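Local coordinates for protein structure-specific endonuclease subunit SLX1 (Candida glabrata, PDB 4XLG) that probably acts as the catalytic subunit of a structure-specific endonuclease that nicks branched DNA near its junctions during repair and recombination, at residues G12-Q17 and S24-S29. The protein carries 1 engineered substitution. Numbering follows the deposited sequence. Where two conformers were deposited one is given.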
ATOM      1  N   GLY B  12       5.377  -5.311  -2.446  1.00 20.20           N
ATOM      2  CA  GLY B  12       4.772  -6.129  -1.409  1.00 18.94           C
ATOM      3  C   GLY B  12       5.811  -6.461  -0.346  1.00 22.02           C
ATOM      4  O   GLY B  12       7.017  -6.493  -0.609  1.00 24.34           O
ATOM      5  N   CYS B  13       5.306  -6.688   0.862  1.00 19.72           N
ATOM      6  CA  CYS B  13       6.118  -7.187   1.986  0.74 21.12           C
ATOM      7  C   CYS B  13       5.732  -8.639   2.218  1.00 20.60           C
ATOM      8  O   CYS B  13       4.577  -8.914   2.518  1.00 22.09           O
ATOM      9  CB  CYS B  13       5.836  -6.428   3.283  0.74 22.82           C
ATOM     10  SG  CYS B  13       6.439  -4.749   3.332  0.74 23.07           S
ATOM     11  N   TYR B  14       6.711  -9.537   2.126  1.00 20.51           N
ATOM     12  CA  TYR B  14       6.442 -10.978   2.118  1.00 19.60           C
ATOM     13  C   TYR B  14       6.992 -11.655   3.332  1.00 18.74           C
ATOM     14  O   TYR B  14       7.951 -11.204   3.975  1.00 20.40           O
ATOM     15  CB  TYR B  14       7.028 -11.656   0.855  1.00 18.53           C
ATOM     16  CG  TYR B  14       8.545 -11.380   0.656  1.00 20.55           C
ATOM     17  CD1 TYR B  14       9.521 -12.216   1.237  1.00 19.68           C
ATOM     18  CD2 TYR B  14       8.981 -10.250  -0.101  1.00 17.45           C
ATOM     19  CE1 TYR B  14      10.887 -11.968   1.052  1.00 19.78           C
ATOM     20  CE2 TYR B  14      10.356 -10.009  -0.326  1.00 20.09           C
ATOM     21  CZ  TYR B  14      11.295 -10.901   0.287  1.00 17.82           C
ATOM     22  OH  TYR B  14      12.616 -10.651   0.113  1.00 20.85           O
ATOM     23  N   LEU B  15       6.331 -12.779   3.652  1.00 18.68           N
ATOM     24  CA  LEU B  15       6.821 -13.663   4.719  1.00 20.42           C
ATOM     25  C   LEU B  15       7.192 -15.017   4.095  1.00 20.00           C
ATOM     26  O   LEU B  15       6.366 -15.619   3.378  1.00 19.36           O
ATOM     27  CB  LEU B  15       5.722 -13.851   5.778  1.00 20.56           C
ATOM     28  CG  LEU B  15       6.045 -14.876   6.887  1.00 22.31           C
ATOM     29  CD1 LEU B  15       7.257 -14.414   7.738  1.00 24.54           C
ATOM     30  CD2 LEU B  15       4.785 -15.139   7.757  1.00 21.98           C
ATOM     31  N   LEU B  16       8.432 -15.443   4.324  1.00 20.32           N
ATOM     32  CA  LEU B  16       8.898 -16.759   3.851  1.00 20.74           C
ATOM     33  C   LEU B  16       8.954 -17.673   5.052  1.00 19.35           C
ATOM     34  O   LEU B  16       9.258 -17.239   6.148  1.00 20.79           O
ATOM     35  CB  LEU B  16      10.310 -16.699   3.247  1.00 18.60           C
ATOM     36  CG  LEU B  16      10.568 -15.625   2.180  1.00 17.57           C
ATOM     37  CD1 LEU B  16      12.088 -15.799   1.709  1.00 21.64           C
ATOM     38  CD2 LEU B  16       9.524 -15.792   1.015  1.00 17.56           C
ATOM     39  N   GLN B  17       8.663 -18.942   4.809  1.00 19.02           N
ATOM     40  CA  GLN B  17       8.856 -19.979   5.802  1.00 18.37           C
ATOM     41  C   GLN B  17       9.669 -21.076   5.144  1.00 19.11           C
ATOM     42  O   GLN B  17       9.288 -21.574   4.101  1.00 20.13           O
ATOM     43  CB  GLN B  17       7.502 -20.519   6.265  1.00 18.77           C
ATOM     44  CG  GLN B  17       7.668 -21.645   7.371  1.00 20.40           C
ATOM     45  CD  GLN B  17       6.300 -22.160   7.866  1.00 24.48           C
ATOM     46  OE1 GLN B  17       5.248 -21.860   7.273  1.00 24.92           O
ATOM     47  NE2 GLN B  17       6.329 -22.932   8.928  1.00 25.00           N
ATOM     48  N   SER B  24      12.048 -21.577  10.654  1.00 24.27           N
ATOM     49  CA  SER B  24      12.807 -20.445  10.048  1.00 25.74           C
ATOM     50  C   SER B  24      11.921 -19.607   9.152  1.00 23.99           C
ATOM     51  O   SER B  24      11.251 -20.123   8.258  1.00 23.17           O
ATOM     52  CB  SER B  24      14.038 -20.890   9.208  1.00 24.23           C
ATOM     53  OG  SER B  24      15.019 -21.561  10.059  1.00 29.78           O
ATOM     54  N   PHE B  25      11.947 -18.306   9.410  1.00 23.55           N
ATOM     55  CA  PHE B  25      11.159 -17.321   8.632  1.00 21.43           C
ATOM     56  C   PHE B  25      12.045 -16.207   8.121  1.00 21.46           C
ATOM     57  O   PHE B  25      13.148 -15.960   8.679  1.00 25.43           O
ATOM     58  CB  PHE B  25      10.058 -16.711   9.558  1.00 25.82           C
ATOM     59  CG  PHE B  25       9.080 -17.752  10.066  1.00 28.09           C
ATOM     60  CD1 PHE B  25       8.008 -18.119   9.262  1.00 27.65           C
ATOM     61  CD2 PHE B  25       9.258 -18.372  11.302  1.00 31.37           C
ATOM     62  CE1 PHE B  25       7.100 -19.112   9.667  1.00 28.13           C
ATOM     63  CE2 PHE B  25       8.344 -19.383  11.730  1.00 30.82           C
ATOM     64  CZ  PHE B  25       7.279 -19.743  10.909  1.00 28.43           C
ATOM     65  N   TYR B  26      11.518 -15.464   7.148  1.00 22.15           N
ATOM     66  CA  TYR B  26      12.249 -14.339   6.599  1.00 25.87           C
ATOM     67  C   TYR B  26      11.232 -13.324   6.179  1.00 21.59           C
ATOM     68  O   TYR B  26      10.240 -13.695   5.551  1.00 22.91           O
ATOM     69  CB  TYR B  26      13.079 -14.783   5.397  1.00 24.63           C
ATOM     70  CG  TYR B  26      13.974 -13.668   4.885  1.00 28.07           C
ATOM     71  CD1 TYR B  26      13.508 -12.777   3.931  1.00 25.12           C
ATOM     72  CD2 TYR B  26      15.279 -13.554   5.306  1.00 40.75           C
ATOM     73  CE1 TYR B  26      14.310 -11.725   3.463  1.00 27.55           C
ATOM     74  CE2 TYR B  26      16.099 -12.519   4.833  1.00 42.42           C
ATOM     75  CZ  TYR B  26      15.601 -11.642   3.889  1.00 37.43           C
ATOM     76  OH  TYR B  26      16.376 -10.634   3.405  1.00 43.78           O
ATOM     77  N   ILE B  27      11.502 -12.052   6.464  1.00 21.37           N
ATOM     78  CA  ILE B  27      10.581 -11.011   5.971  1.00 20.07           C
ATOM     79  C   ILE B  27      11.319 -10.038   5.059  1.00 18.67           C
ATOM     80  O   ILE B  27      12.433  -9.573   5.428  1.00 21.61           O
ATOM     81  CB  ILE B  27       9.994 -10.218   7.179  1.00 23.05           C
ATOM     82  CG1 ILE B  27       9.023 -11.132   7.947  1.00 24.10           C
ATOM     83  CG2 ILE B  27       9.225  -8.904   6.698  1.00 25.15           C
ATOM     84  CD1 ILE B  27       8.737 -10.563   9.392  1.00 28.50           C
ATOM     85  N   GLY B  28      10.745  -9.695   3.894  1.00 19.04           N
ATOM     86  CA  GLY B  28      11.413  -8.663   3.079  1.00 18.40           C
ATOM     87  C   GLY B  28      10.373  -7.916   2.267  1.00 21.49           C
ATOM     88  O   GLY B  28       9.176  -8.087   2.483  1.00 21.40           O
ATOM     89  N   SER B  29      10.821  -7.040   1.361  1.00 21.10           N
ATOM     90  CA  SER B  29       9.866  -6.312   0.531  1.00 20.51           C
ATOM     91  C   SER B  29      10.428  -6.265  -0.868  1.00 22.48           C
ATOM     92  O   SER B  29      11.657  -6.313  -1.056  1.00 21.39           O
ATOM     93  CB  SER B  29       9.613  -4.874   1.061  1.00 23.71           C
ATOM     94  OG  SER B  29      10.812  -4.117   1.151  1.00 30.06           O
TER
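Tyr14 lays its ring over the backbone of Gly28, joining the two triplets, Gly12-Cys13-Tyr14 and Tyr26-Ile27-Gly28, that correspond to the name-giving motifs of the GIY-YIG nuclease domain. They sit on an antiparallel beta hairpin, strands 12-18 and 25-30, and illustrate how adjacent strands can bring the two motif tyrosines, Tyr14 and Tyr26, together on one face of the sheet. Tyr14 CG lies between the backbone N and the carbonyl carbon (chi1 54°), and its ring extends over Gly28. Gly28 CA makes a CH-pi contact 3.9 Å from the ring centroid, and Gly28 C stands 3.3 Å from Tyr14 CE2, over the same ring toward its rim. Tyr14 OH is hydrogen-bonded to His40 and Arg36, both on helix 33-41.

Tyr26 lies on the same face of the sheet as Tyr14. Tyr14 OH meets the edge of its ring near the ring plane, 3.9 Å from Tyr26 CE1, while Leu16 lies alongside, CD1 4.0 Å from Tyr26 CB. His40 meets Tyr26 edge-to-face, so one helix contacts both motif tyrosines. Backbone hydrogen bonds pair the strands beneath: Leu16 N donates to Tyr26 O at 2.8 Å, nearly straight (173°) and in the carbonyl plane.

The other face carries Phe25, Leu15 and Ile27. Leu15 CD1 packs 3.7 Å from Ile27 CG1, and Trp82 of helix 72-84 touches both side chains; Ile107 and Lys110 of helix 107-118 touch Leu15 and Phe25. At the turn end of the hairpin, Gln17 runs extended beside Phe25, pointing the same way, its NE2 hydrogen-bonded to Arg22 O. The amide and ring planes are 29° apart, and Gln17 CG approaches Phe25 CE1 to 3.5 Å.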